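Local coordinates for myosin light chain 1 (Saccharomyces cerevisiae, PDB 1M45), which serves as a calmodulin-like light chain that binds the IQ motifs of myosins MYO1 and MYO2 and of IQG1, and takes part in cytokinesis, at residues Ile21-Leu26 with Ser56-Asp61; Ile33-Thr38 with Ala76-Lys81; Asp84-Phe89 with Asp137-Ile142; Asp104-Leu109 with Glu120-Leu125. One frame throughout, in Å; residues are numbered along the deposited sequence.

In the fold
Contact 1 lies in the N-terminal lobe. Contact 2 ties that lobe to the linker before the C-terminal EF-hand pair, which holds contacts 3 and 4. Contact 3 is the buried one; contacts 1, 2 and 4 are partly buried. Contact 1 is built on strands, with backbone bonds at its heart. Contact 2 joins two loops near the centre of the molecule through polar threonine and asparagine groups. Contact 3 is a helix pair of aromatic and aliphatic groups. Contact 4 is also a helix pair, but an arginine-aspartate salt bridge flanks its aliphatic side chains. Contacts 3 and 4 share one core, where Phe-89 meets Leu-105 and Phe-141 meets Leu-124. Contact 2 reaches contact 3 through Ala-80 and Phe-85.

Contact 1: Ile21-Leu26 with Ser56-Asp61; sequences IAKDSL and SSLTLD
Ile-21 and Leu-58 form an antiparallel hydrogen-bonded pair, joined by two backbone bonds. Ile-21 N donates to Leu-58 O at 2.9 Å, and Leu-58 N donates to Ile-21 O at 2.8 Å. Ala-22 and Ser-57 come next as a non-hydrogen-bonded pair, with CA atoms 4.4 Å apart and diverging side chains. Where the chain turns into the 3-10 segment 23-25, Lys-23 N donates to Ser-56 O at 2.9 Å. The same carbonyl oxygen accepts a bond from a water. That water also accepts from Asp-24 N and donates to Asp-24 OD2 at 2.7 Å, so it ties the turn to Ser-56.

Ile-21 and Leu-58 send their side chains to one face of the ladder. Leu-58 buries the most surface. Its CD1 meets Leu-26 CD2 at 4.0 Å, and the two side chains cross at about a right angle. Lys-23 has CG anti to the backbone N (chi1 -158°), which sets this carbon 4.1 Å from Leu-58 CG. The lysine chain then bends at chi3, and NZ bonds to Ala-55 O. Ile-63 of helix 60-69 touches Ile-21, Leu-26 and Leu-58, and Phe-10 and Phe-13 also cover Ile-21.

The pairing matches the short antiparallel ladder that couples paired EF-hand loops in this family. Ile-21 lies beside Asp-14, an inferred calcium-binding residue. The bonds across the ladder are between backbone atoms, so its register does not rest on side-chain polarity. The side chains add an apolar face that seats the ladder on the lobe core.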
loop_
_atom_site.group_PDB
_atom_site.type_symbol
_atom_site.label_atom_id
_atom_site.label_comp_id
_atom_site.label_asym_id
_atom_site.label_seq_id
_atom_site.Cartn_x
_atom_site.Cartn_y
_atom_site.Cartn_z
ATOM N N ILE A 21 16.187 11.136 -6.114
ATOM C CA ILE A 21 16.055 9.816 -5.510
ATOM C C ILE A 21 16.162 8.722 -6.557
ATOM O O ILE A 21 15.913 8.949 -7.750
ATOM C CB ILE A 21 14.703 9.674 -4.745
ATOM C CG1 ILE A 21 13.491 9.849 -5.677
ATOM C CG2 ILE A 21 14.561 10.701 -3.617
ATOM C CD1 ILE A 21 12.175 9.435 -5.064
ATOM N N ALA A 22 16.456 7.525 -6.078
ATOM C CA ALA A 22 16.591 6.372 -6.950
ATOM C C ALA A 22 15.324 6.191 -7.777
ATOM O O ALA A 22 14.232 6.297 -7.244
ATOM C CB ALA A 22 16.864 5.134 -6.126
ATOM N N LYS A 23 15.473 5.918 -9.074
ATOM C CA LYS A 23 14.319 5.675 -9.931
ATOM C C LYS A 23 13.493 4.486 -9.418
ATOM O O LYS A 23 12.246 4.477 -9.488
ATOM C CB LYS A 23 14.808 5.436 -11.367
ATOM C CG LYS A 23 13.786 5.687 -12.386
ATOM C CD LYS A 23 14.420 5.887 -13.768
ATOM C CE LYS A 23 15.404 4.777 -14.094
ATOM N NZ LYS A 23 16.007 4.971 -15.467
ATOM N N ASP A 24 14.191 3.492 -8.868
ATOM C CA ASP A 24 13.551 2.314 -8.289
ATOM C C ASP A 24 12.817 2.591 -6.967
ATOM O O ASP A 24 12.179 1.693 -6.418
ATOM C CB ASP A 24 14.535 1.153 -8.102
ATOM C CG ASP A 24 15.721 1.523 -7.242
ATOM O OD1 ASP A 24 15.557 1.921 -6.081
ATOM O OD2 ASP A 24 16.911 1.369 -7.651
ATOM N N SER A 25 12.913 3.820 -6.466
ATOM C CA SER A 25 12.209 4.184 -5.249
ATOM C C SER A 25 10.938 4.907 -5.590
ATOM O O SER A 25 10.202 5.313 -4.674
ATOM C CB SER A 25 13.039 5.106 -4.352
ATOM O OG SER A 25 14.047 4.410 -3.680
ATOM N N LEU A 26 10.631 5.073 -6.876
ATOM C CA LEU A 26 9.477 5.911 -7.239
ATOM C C LEU A 26 8.184 5.357 -6.707
ATOM O O LEU A 26 7.329 6.133 -6.236
ATOM C CB LEU A 26 9.387 6.150 -8.761
ATOM C CG LEU A 26 8.152 6.931 -9.179
ATOM C CD1 LEU A 26 8.125 8.334 -8.606
ATOM C CD2 LEU A 26 8.110 7.008 -10.711
ATOM N N SER A 56 19.813 7.326 -13.392
ATOM C CA SER A 56 19.344 6.340 -12.416
ATOM C C SER A 56 18.483 6.976 -11.312
ATOM O O SER A 56 18.075 6.286 -10.349
ATOM C CB SER A 56 20.549 5.667 -11.767
ATOM O OG SER A 56 21.313 4.940 -12.709
ATOM N N SER A 57 18.216 8.277 -11.431
ATOM C CA SER A 57 17.499 8.993 -10.389
ATOM C C SER A 57 16.531 9.991 -10.966
ATOM O O SER A 57 16.605 10.315 -12.145
ATOM C CB SER A 57 18.474 9.691 -9.445
ATOM O OG SER A 57 19.294 10.583 -10.183
ATOM N N LEU A 58 15.612 10.466 -10.125
ATOM C CA LEU A 58 14.605 11.441 -10.509
ATOM C C LEU A 58 14.611 12.594 -9.515
ATOM O O LEU A 58 14.707 12.374 -8.303
ATOM C CB LEU A 58 13.191 10.800 -10.518
ATOM C CG LEU A 58 12.938 9.594 -11.416
ATOM C CD1 LEU A 58 11.597 8.935 -11.089
ATOM C CD2 LEU A 58 13.028 10.026 -12.888
ATOM N N THR A 59 14.506 13.822 -10.020
ATOM C CA THR A 59 14.376 14.996 -9.162
ATOM C C THR A 59 12.937 15.140 -8.687
ATOM O O THR A 59 12.018 14.521 -9.259
ATOM C CB THR A 59 14.789 16.313 -9.880
ATOM O OG1 THR A 59 13.864 16.606 -10.934
ATOM C CG2 THR A 59 16.151 16.212 -10.511
ATOM N N LEU A 60 12.727 15.957 -7.653
ATOM C CA LEU A 60 11.384 16.178 -7.147
ATOM C C LEU A 60 10.535 16.808 -8.232
ATOM O O LEU A 60 9.361 16.472 -8.408
ATOM C CB LEU A 60 11.399 17.051 -5.887
ATOM C CG LEU A 60 10.059 17.330 -5.230
ATOM C CD1 LEU A 60 9.292 16.031 -4.948
ATOM C CD2 LEU A 60 10.319 18.099 -3.965
ATOM N N ASP A 61 11.126 17.735 -8.970
ATOM C CA ASP A 61 10.379 18.363 -10.034
ATOM C C ASP A 61 9.959 17.386 -11.126
ATOM O O ASP A 61 8.884 17.546 -11.715
ATOM C CB ASP A 61 11.167 19.501 -10.669
ATOM C CG ASP A 61 11.213 20.724 -9.799
ATOM O OD1 ASP A 61 10.245 20.983 -9.021
ATOM O OD2 ASP A 61 12.177 21.501 -9.873
HETATM O O HOH W 1 17.283 3.240 -9.570
#

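Contact 2: Ile33-Thr38 with Ala76-Lys81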
loop_
_atom_site.group_PDB
_atom_site.type_symbol
_atom_site.label_atom_id
_atom_site.label_comp_id
_atom_site.label_asym_id
_atom_site.label_seq_id
_atom_site.Cartn_x
_atom_site.Cartn_y
_atom_site.Cartn_z
ATOM N N ILE A 33 3.397 9.413 -0.271
ATOM C CA ILE A 33 2.587 10.640 -0.345
ATOM C C ILE A 33 1.085 10.380 -0.427
ATOM O O ILE A 33 0.294 11.326 -0.454
ATOM C CB ILE A 33 3.085 11.582 -1.486
ATOM C CG1 ILE A 33 2.853 10.972 -2.858
ATOM C CG2 ILE A 33 4.526 11.987 -1.260
ATOM C CD1 ILE A 33 3.168 11.900 -4.023
ATOM N N GLY A 34 0.695 9.105 -0.517
ATOM C CA GLY A 34 -0.753 8.855 -0.457
ATOM C C GLY A 34 -1.383 8.003 -1.549
ATOM O O GLY A 34 -2.598 7.747 -1.481
ATOM N N TYR A 35 -0.623 7.624 -2.561
ATOM C CA TYR A 35 -1.164 6.766 -3.626
ATOM C C TYR A 35 -0.955 5.275 -3.322
ATOM O O TYR A 35 -0.197 4.901 -2.409
ATOM C CB TYR A 35 -0.545 7.150 -4.974
ATOM C CG TYR A 35 -0.774 8.586 -5.337
ATOM C CD1 TYR A 35 0.299 9.471 -5.445
ATOM C CD2 TYR A 35 -2.055 9.047 -5.635
ATOM C CE1 TYR A 35 0.091 10.791 -5.847
ATOM C CE2 TYR A 35 -2.267 10.361 -6.018
ATOM C CZ TYR A 35 -1.194 11.214 -6.113
ATOM O OH TYR A 35 -1.432 12.497 -6.489
ATOM N N ASN A 36 -1.629 4.405 -4.075
ATOM C CA ASN A 36 -1.507 2.969 -3.875
ATOM C C ASN A 36 -1.337 2.268 -5.197
ATOM O O ASN A 36 -2.134 1.376 -5.518
ATOM C CB ASN A 36 -2.720 2.418 -3.114
ATOM C CG ASN A 36 -2.952 3.160 -1.817
ATOM O OD1 ASN A 36 -2.194 2.998 -0.860
ATOM N ND2 ASN A 36 -4.029 3.935 -1.759
ATOM N N PRO A 37 -0.297 2.619 -5.939
ATOM C CA PRO A 37 -0.100 2.034 -7.276
ATOM C C PRO A 37 0.329 0.577 -7.269
ATOM O O PRO A 37 0.963 0.107 -6.314
ATOM C CB PRO A 37 1.000 2.920 -7.863
ATOM C CG PRO A 37 1.855 3.237 -6.666
ATOM C CD PRO A 37 0.786 3.569 -5.605
ATOM N N THR A 38 -0.055 -0.155 -8.320
ATOM C CA THR A 38 0.509 -1.475 -8.540
ATOM C C THR A 38 1.900 -1.216 -9.100
ATOM O O THR A 38 2.173 -0.130 -9.664
ATOM C CB THR A 38 -0.262 -2.280 -9.604
ATOM O OG1 THR A 38 -0.281 -1.509 -10.816
ATOM C CG2 THR A 38 -1.715 -2.477 -9.186
ATOM N N ALA A 76 -7.074 7.392 -8.925
ATOM C CA ALA A 76 -7.900 6.172 -9.000
ATOM C C ALA A 76 -7.424 5.068 -8.059
ATOM O O ALA A 76 -8.214 4.184 -7.715
ATOM C CB ALA A 76 -7.950 5.648 -10.430
ATOM N N THR A 77 -6.159 5.126 -7.614
ATOM C CA THR A 77 -5.651 4.112 -6.674
ATOM C C THR A 77 -5.997 4.437 -5.220
ATOM O O THR A 77 -5.655 3.654 -4.340
ATOM C CB THR A 77 -4.117 3.904 -6.789
ATOM O OG1 THR A 77 -3.451 5.032 -6.232
ATOM C CG2 THR A 77 -3.662 3.789 -8.286
ATOM N N THR A 78 -6.698 5.548 -4.977
ATOM C CA THR A 78 -7.048 5.938 -3.599
ATOM C C THR A 78 -8.538 5.868 -3.326
ATOM O O THR A 78 -9.012 6.415 -2.343
ATOM C CB THR A 78 -6.554 7.345 -3.255
ATOM O OG1 THR A 78 -7.308 8.321 -3.989
ATOM C CG2 THR A 78 -5.055 7.514 -3.633
ATOM N N LYS A 79 -9.257 5.188 -4.207
ATOM C CA LYS A 79 -10.712 5.163 -4.072
ATOM C C LYS A 79 -11.294 3.883 -3.524
ATOM O O LYS A 79 -12.508 3.670 -3.654
ATOM C CB LYS A 79 -11.324 5.464 -5.432
ATOM C CG LYS A 79 -10.935 6.853 -5.938
ATOM C CD LYS A 79 -11.515 7.118 -7.330
ATOM C CE LYS A 79 -11.222 8.571 -7.715
ATOM N NZ LYS A 79 -11.594 8.876 -9.131
ATOM N N ALA A 80 -10.475 3.012 -2.944
ATOM C CA ALA A 80 -11.014 1.761 -2.403
ATOM C C ALA A 80 -11.923 1.976 -1.229
ATOM O O ALA A 80 -11.724 2.915 -0.449
ATOM C CB ALA A 80 -9.873 0.798 -1.993
ATOM N N LYS A 81 -12.912 1.092 -1.081
ATOM C CA LYS A 81 -13.876 1.212 -0.000
ATOM C C LYS A 81 -13.901 -0.072 0.813
ATOM O O LYS A 81 -13.587 -1.145 0.298
ATOM C CB LYS A 81 -15.273 1.488 -0.576
ATOM C CG LYS A 81 -15.355 2.788 -1.354
ATOM C CD LYS A 81 -16.811 3.061 -1.749
ATOM C CE LYS A 81 -16.960 4.461 -2.304
ATOM N NZ LYS A 81 -18.419 4.799 -2.482
#
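Thr-77 OG1 is held by two backbone groups: it accepts from Asn-36 N at 2.9 Å and is hydrogen-bonded to Leu-74 O. The bond from Asn-36 is nearly straight, at 168°. The contact joins two interhelical loops of this calmodulin-like fold. One follows helix 26-32, which ends in a Schellman motif at Gly-34. The other leads from helix 71-75 toward the C-terminal EF-hand pair.

Thr-77 CB points toward the other loop, and OG1 stands between the backbone N and the carbonyl carbon (chi1 73°), where it meets Asn-36 N. Asn-36 donates a second bond, from ND2 to Thr-77 O at 3.1 Å. The oxygen lies in the amide plane of Asn-36, while the donor sits above the carbonyl plane of Thr-77. Asn-36 OD1 accepts from a basic side chain of the bound peptide, so this residue links the loop pair to the IQ target. An alanine in place of Thr-77 would probably leave Asn-36 N without its acceptor and weaken the hold between the loops.

Thr-78 OG1 bonds back to Asp-75 O. Thr-78 CG2 touches Tyr-35 CD2 at 3.9 Å and lies 3.3 Å from Gly-34 O.

Contact 3: Asp84-Phe89 with Asp137-Ile142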
loop_
_atom_site.group_PDB
_atom_site.type_symbol
_atom_site.label_atom_id
_atom_site.label_comp_id
_atom_site.label_asym_id
_atom_site.label_seq_id
_atom_site.Cartn_x
_atom_site.Cartn_y
_atom_site.Cartn_z
ATOM N N ASP A 84 -15.371 -3.201 -0.680
ATOM C CA ASP A 84 -14.603 -3.912 -1.702
ATOM C C ASP A 84 -13.941 -5.170 -1.147
ATOM O O ASP A 84 -13.616 -6.076 -1.912
ATOM C CB ASP A 84 -13.510 -3.012 -2.262
ATOM C CG ASP A 84 -14.074 -1.891 -3.131
ATOM O OD1 ASP A 84 -15.070 -2.146 -3.873
ATOM O OD2 ASP A 84 -13.602 -0.735 -3.127
ATOM N N PHE A 85 -13.751 -5.241 0.163
ATOM C CA PHE A 85 -12.948 -6.351 0.736
ATOM C C PHE A 85 -13.648 -7.259 1.731
ATOM O O PHE A 85 -13.087 -8.288 2.125
ATOM C CB PHE A 85 -11.712 -5.765 1.399
ATOM C CG PHE A 85 -10.944 -4.869 0.496
ATOM C CD1 PHE A 85 -10.797 -3.520 0.805
ATOM C CD2 PHE A 85 -10.426 -5.346 -0.713
ATOM C CE1 PHE A 85 -10.109 -2.662 -0.060
ATOM C CE2 PHE A 85 -9.777 -4.475 -1.576
ATOM C CZ PHE A 85 -9.604 -3.129 -1.220
ATOM N N VAL A 86 -14.856 -6.869 2.153
ATOM C CA VAL A 86 -15.602 -7.656 3.123
ATOM C C VAL A 86 -15.903 -9.070 2.661
ATOM O O VAL A 86 -15.681 -10.014 3.410
ATOM C CB VAL A 86 -16.917 -6.928 3.533
ATOM C CG1 VAL A 86 -17.823 -7.807 4.405
ATOM C CG2 VAL A 86 -16.572 -5.661 4.257
ATOM N N LYS A 87 -16.394 -9.222 1.434
ATOM C CA LYS A 87 -16.674 -10.552 0.896
ATOM C C LYS A 87 -15.446 -11.462 0.890
ATOM O O LYS A 87 -15.544 -12.658 1.192
ATOM C CB LYS A 87 -17.271 -10.440 -0.508
ATOM C CG LYS A 87 -18.736 -10.046 -0.476
ATOM C CD LYS A 87 -19.353 -10.062 -1.864
ATOM C CE LYS A 87 -20.847 -9.768 -1.801
ATOM N NZ LYS A 87 -21.162 -8.397 -1.271
ATOM N N ALA A 88 -14.283 -10.889 0.564
ATOM C CA ALA A 88 -13.027 -11.657 0.587
ATOM C C ALA A 88 -12.696 -12.189 1.989
ATOM O O ALA A 88 -12.226 -13.339 2.140
ATOM C CB ALA A 88 -11.835 -10.835 0.017
ATOM N N PHE A 89 -12.912 -11.354 3.008
ATOM C CA PHE A 89 -12.679 -11.780 4.387
ATOM C C PHE A 89 -13.776 -12.781 4.811
ATOM O O PHE A 89 -13.521 -13.670 5.612
ATOM C CB PHE A 89 -12.657 -10.588 5.345
ATOM C CG PHE A 89 -11.342 -9.878 5.379
ATOM C CD1 PHE A 89 -11.089 -8.798 4.546
ATOM C CD2 PHE A 89 -10.318 -10.364 6.187
ATOM C CE1 PHE A 89 -9.860 -8.156 4.583
ATOM C CE2 PHE A 89 -9.079 -9.737 6.224
ATOM C CZ PHE A 89 -8.853 -8.624 5.412
ATOM N N ASP A 137 -10.534 -8.053 14.061
ATOM C CA ASP A 137 -11.791 -7.504 13.539
ATOM C C ASP A 137 -11.452 -6.973 12.144
ATOM O O ASP A 137 -10.730 -5.993 12.030
ATOM C CB ASP A 137 -12.275 -6.349 14.440
ATOM C CG ASP A 137 -13.604 -5.797 13.992
ATOM O OD1 ASP A 137 -13.713 -5.416 12.823
ATOM O OD2 ASP A 137 -14.625 -5.756 14.723
ATOM N N TYR A 138 -11.926 -7.643 11.098
ATOM C CA TYR A 138 -11.433 -7.281 9.763
ATOM C C TYR A 138 -11.993 -5.988 9.220
ATOM O O TYR A 138 -11.300 -5.292 8.498
ATOM C CB TYR A 138 -11.566 -8.390 8.754
ATOM C CG TYR A 138 -12.897 -9.081 8.610
ATOM C CD1 TYR A 138 -13.926 -8.503 7.866
ATOM C CD2 TYR A 138 -13.075 -10.379 9.096
ATOM C CE1 TYR A 138 -15.126 -9.180 7.656
ATOM C CE2 TYR A 138 -14.269 -11.056 8.897
ATOM C CZ TYR A 138 -15.289 -10.454 8.177
ATOM O OH TYR A 138 -16.464 -11.138 8.000
ATOM N N LYS A 139 -13.220 -5.641 9.594
ATOM C CA LYS A 139 -13.711 -4.321 9.172
ATOM C C LYS A 139 -12.869 -3.190 9.756
ATOM O O LYS A 139 -12.614 -2.191 9.062
ATOM C CB LYS A 139 -15.173 -4.121 9.564
ATOM C CG LYS A 139 -16.140 -4.820 8.632
ATOM C CD LYS A 139 -17.574 -4.453 9.001
ATOM C CE LYS A 139 -18.542 -5.028 8.027
ATOM N NZ LYS A 139 -18.335 -4.498 6.670
ATOM N N LYS A 140 -12.483 -3.324 11.022
ATOM C CA LYS A 140 -11.633 -2.323 11.649
ATOM C C LYS A 140 -10.255 -2.314 10.997
ATOM O O LYS A 140 -9.667 -1.248 10.759
ATOM C CB LYS A 140 -11.539 -2.558 13.160
ATOM C CG LYS A 140 -10.627 -1.573 13.841
ATOM C CD LYS A 140 -10.529 -1.833 15.358
ATOM C CE LYS A 140 -9.921 -0.616 16.077
ATOM N NZ LYS A 140 -8.530 -0.272 15.611
ATOM N N PHE A 141 -9.754 -3.502 10.685
ATOM C CA PHE A 141 -8.480 -3.628 10.016
ATOM C C PHE A 141 -8.532 -2.926 8.666
ATOM O O PHE A 141 -7.644 -2.129 8.353
ATOM C CB PHE A 141 -8.123 -5.113 9.865
ATOM C CG PHE A 141 -6.998 -5.369 8.904
ATOM C CD1 PHE A 141 -5.681 -5.116 9.282
ATOM C CD2 PHE A 141 -7.261 -5.887 7.633
ATOM C CE1 PHE A 141 -4.621 -5.363 8.367
ATOM C CE2 PHE A 141 -6.230 -6.123 6.713
ATOM C CZ PHE A 141 -4.905 -5.862 7.083
ATOM N N ILE A 142 -9.561 -3.227 7.865
ATOM C CA ILE A 142 -9.701 -2.601 6.548
ATOM C C ILE A 142 -9.758 -1.084 6.685
ATOM O O ILE A 142 -9.128 -0.346 5.897
ATOM C CB ILE A 142 -10.925 -3.121 5.826
ATOM C CG1 ILE A 142 -10.716 -4.606 5.483
ATOM C CG2 ILE A 142 -11.144 -2.351 4.527
ATOM C CD1 ILE A 142 -12.063 -5.334 5.162
#
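Tyr-138 has its CG between the backbone N and the carbonyl carbon (chi1 50°), while Phe-89 has CG anti to its carbonyl carbon, and the two side chains slide past each other in opposite directions. Each CB then lies over the other's ring. Phe-89 CB sits 3.5 Å from the centroid of the Tyr-138 ring, over its centre. Tyr-138 CB is 3.8 Å from the Phe-89 centroid, shifted toward the rim. The ring planes are nearly parallel, at 14°, but slid so far that they barely overlap. The contact is therefore a double CH-pi pair more than a ring stack.

Ile-142 CD1 approaches Phe-89 CE1 at 3.6 Å. The same methyl touches Phe-85 CB at 3.8 Å and so bridges the two phenylalanines. Phe-141 CE2 meets Phe-89 CZ at 3.9 Å, with the side chains at about a right angle. An alanine at Phe-89 would keep CB over the tyrosine ring but would probably open a gap beside Ile-142 CD1 and Phe-141.

Tyr-138 OH bonds to Asp-93 OD2, in an inferred calcium site. Phe-85 meets an aromatic side chain of the bound peptide. The axes of segments 84-89 and 138-142 make an angle of 141°. Helices 83-90 and 138-146 are the first and last of the C-terminal EF-hand pair, and this aromatic packing belongs to its core.

Contact 4: Asp104-Leu109 with Glu120-Leu125; sequences DLRYML and EVDELL
Arg-106 carries Val-121 CG1 on one face of its guanidinium, 3.5 Å above the plane and over its centre, and Asp-122 OD1 at its edge. NH2 of Arg-106 makes a salt bridge to Asp-122 OD1 at 2.7 Å. The bond is bent, at 137°, and the oxygen is tilted from the guanidinium plane. Guanidinium and carboxylate planes stand 46° apart. NH1 has a second acidic partner, Asp-118, just before the segment 120-125. Two carboxylates thus help to fix the rotation of the group against the valine. CG of Arg-106 is anti to the backbone N (chi1 -176°) and a bend at chi3 follows; the guanidinium ends over Val-121.

The rest of the contact is aliphatic. Leu-109 CD1 meets Leu-124 CD2 at 3.5 Å, the side chains crossing at about a right angle. Val-121 CG2 touches Leu-109 CB at 3.9 Å. Leu-105 CD2 and Leu-125 CD2 are 3.8 Å apart. Leu-124 also touches Phe-141 of helix 138-146 and an aromatic side chain of the bound peptide. Glu-123 makes a salt bridge to a basic side chain of that peptide.

Asp-104 and Asp-122 are each inferred to belong to a calcium site, yet here Asp-122 pairs with arginine. The segment axes come within 10.8 Å. Helix 102-111 leaves one EF-hand and helix 118-125 enters the next, an arrangement characteristic of the EF-hand pair.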
loop_
_atom_site.group_PDB
_atom_site.type_symbol
_atom_site.label_atom_id
_atom_site.label_comp_id
_atom_site.label_asym_id
_atom_site.label_seq_id
_atom_site.Cartn_x
_atom_site.Cartn_y
_atom_site.Cartn_z
ATOM N N ASP A 104 -4.980 -16.930 9.411
ATOM C CA ASP A 104 -5.702 -16.878 8.140
ATOM C C ASP A 104 -5.410 -15.572 7.394
ATOM O O ASP A 104 -5.410 -15.546 6.151
ATOM C CB ASP A 104 -7.192 -17.015 8.334
ATOM C CG ASP A 104 -7.610 -18.438 8.628
ATOM O OD1 ASP A 104 -6.842 -19.379 8.334
ATOM O OD2 ASP A 104 -8.718 -18.687 9.087
ATOM N N LEU A 105 -5.187 -14.488 8.149
ATOM C CA LEU A 105 -4.898 -13.219 7.483
ATOM C C LEU A 105 -3.557 -13.326 6.794
ATOM O O LEU A 105 -3.377 -12.885 5.634
ATOM C CB LEU A 105 -4.958 -12.048 8.461
ATOM C CG LEU A 105 -4.567 -10.679 7.876
ATOM C CD1 LEU A 105 -5.441 -10.368 6.663
ATOM C CD2 LEU A 105 -4.789 -9.574 8.970
ATOM N N ARG A 106 -2.588 -13.903 7.506
ATOM C CA ARG A 106 -1.281 -14.110 6.866
ATOM C C ARG A 106 -1.401 -14.987 5.631
ATOM O O ARG A 106 -0.747 -14.724 4.590
ATOM C CB ARG A 106 -0.275 -14.681 7.857
ATOM C CG ARG A 106 1.113 -14.820 7.278
ATOM C CD ARG A 106 2.146 -15.163 8.345
ATOM N NE ARG A 106 2.312 -14.008 9.239
ATOM C CZ ARG A 106 3.274 -13.105 9.133
ATOM N NH1 ARG A 106 4.188 -13.177 8.171
ATOM N NH2 ARG A 106 3.301 -12.076 9.977
ATOM N N TYR A 107 -2.196 -16.062 5.744
ATOM C CA TYR A 107 -2.462 -16.933 4.622
ATOM C C TYR A 107 -3.020 -16.180 3.421
ATOM O O TYR A 107 -2.524 -16.333 2.298
ATOM C CB TYR A 107 -3.408 -18.040 5.047
ATOM C CG TYR A 107 -3.882 -18.942 3.908
ATOM C CD1 TYR A 107 -3.183 -20.094 3.575
ATOM C CD2 TYR A 107 -5.050 -18.658 3.220
ATOM C CE1 TYR A 107 -3.646 -20.939 2.537
ATOM C CE2 TYR A 107 -5.513 -19.480 2.186
ATOM C CZ TYR A 107 -4.810 -20.599 1.875
ATOM O OH TYR A 107 -5.272 -21.402 0.892
ATOM N N MET A 108 -4.036 -15.358 3.667
ATOM C CA MET A 108 -4.650 -14.563 2.613
ATOM C C MET A 108 -3.628 -13.678 1.913
ATOM O O MET A 108 -3.580 -13.629 0.690
ATOM C CB MET A 108 -5.761 -13.666 3.171
ATOM C CG MET A 108 -6.993 -14.392 3.740
ATOM S SD MET A 108 -8.100 -13.178 4.533
ATOM C CE MET A 108 -8.757 -12.331 3.110
ATOM N N LEU A 109 -2.826 -12.968 2.699
ATOM C CA LEU A 109 -1.909 -11.994 2.166
ATOM C C LEU A 109 -0.626 -12.524 1.538
ATOM O O LEU A 109 -0.124 -11.912 0.619
ATOM C CB LEU A 109 -1.555 -10.955 3.235
ATOM C CG LEU A 109 -2.807 -10.234 3.754
ATOM C CD1 LEU A 109 -2.354 -9.234 4.772
ATOM C CD2 LEU A 109 -3.538 -9.489 2.612
ATOM N N GLU A 120 6.645 -8.267 4.882
ATOM C CA GLU A 120 5.636 -7.216 4.677
ATOM C C GLU A 120 4.448 -7.401 5.621
ATOM O O GLU A 120 3.910 -6.445 6.155
ATOM C CB GLU A 120 5.144 -7.221 3.229
ATOM C CG GLU A 120 6.169 -6.605 2.277
ATOM C CD GLU A 120 5.751 -6.747 0.816
ATOM O OE1 GLU A 120 5.411 -7.865 0.360
ATOM O OE2 GLU A 120 5.714 -5.717 0.104
ATOM N N VAL A 121 4.033 -8.662 5.816
ATOM C CA VAL A 121 2.937 -8.924 6.714
ATOM C C VAL A 121 3.336 -8.640 8.176
ATOM O O VAL A 121 2.526 -8.107 8.929
ATOM C CB VAL A 121 2.345 -10.325 6.501
ATOM C CG1 VAL A 121 1.204 -10.573 7.510
ATOM C CG2 VAL A 121 1.806 -10.425 5.067
ATOM N N ASP A 122 4.575 -8.973 8.547
ATOM C CA ASP A 122 5.044 -8.589 9.897
ATOM C C ASP A 122 4.932 -7.076 10.077
ATOM O O ASP A 122 4.423 -6.597 11.089
ATOM C CB ASP A 122 6.510 -8.967 10.158
ATOM C CG ASP A 122 6.775 -10.461 10.166
ATOM O OD1 ASP A 122 5.844 -11.248 10.371
ATOM O OD2 ASP A 122 7.933 -10.912 9.956
ATOM N N GLU A 123 5.409 -6.316 9.079
ATOM C CA GLU A 123 5.367 -4.866 9.192
ATOM C C GLU A 123 3.929 -4.353 9.274
ATOM O O GLU A 123 3.611 -3.492 10.105
ATOM C CB GLU A 123 6.141 -4.170 8.050
ATOM C CG GLU A 123 6.531 -2.708 8.383
ATOM C CD GLU A 123 7.535 -2.128 7.391
ATOM O OE1 GLU A 123 7.962 -2.884 6.482
ATOM O OE2 GLU A 123 7.917 -0.943 7.501
ATOM N N LEU A 124 3.063 -4.892 8.437
ATOM C CA LEU A 124 1.666 -4.516 8.452
ATOM C C LEU A 124 1.003 -4.722 9.818
ATOM O O LEU A 124 0.245 -3.857 10.279
ATOM C CB LEU A 124 0.872 -5.380 7.464
ATOM C CG LEU A 124 -0.652 -5.351 7.534
ATOM C CD1 LEU A 124 -1.198 -3.982 7.094
ATOM C CD2 LEU A 124 -1.191 -6.438 6.618
ATOM N N LEU A 125 1.274 -5.875 10.429
ATOM C CA LEU A 125 0.570 -6.260 11.671
ATOM C C LEU A 125 1.115 -5.655 12.943
ATOM O O LEU A 125 0.497 -5.786 14.017
ATOM C CB LEU A 125 0.538 -7.774 11.810
ATOM C CG LEU A 125 -0.232 -8.491 10.714
ATOM C CD1 LEU A 125 -0.163 -10.002 10.914
ATOM C CD2 LEU A 125 -1.718 -8.001 10.662
#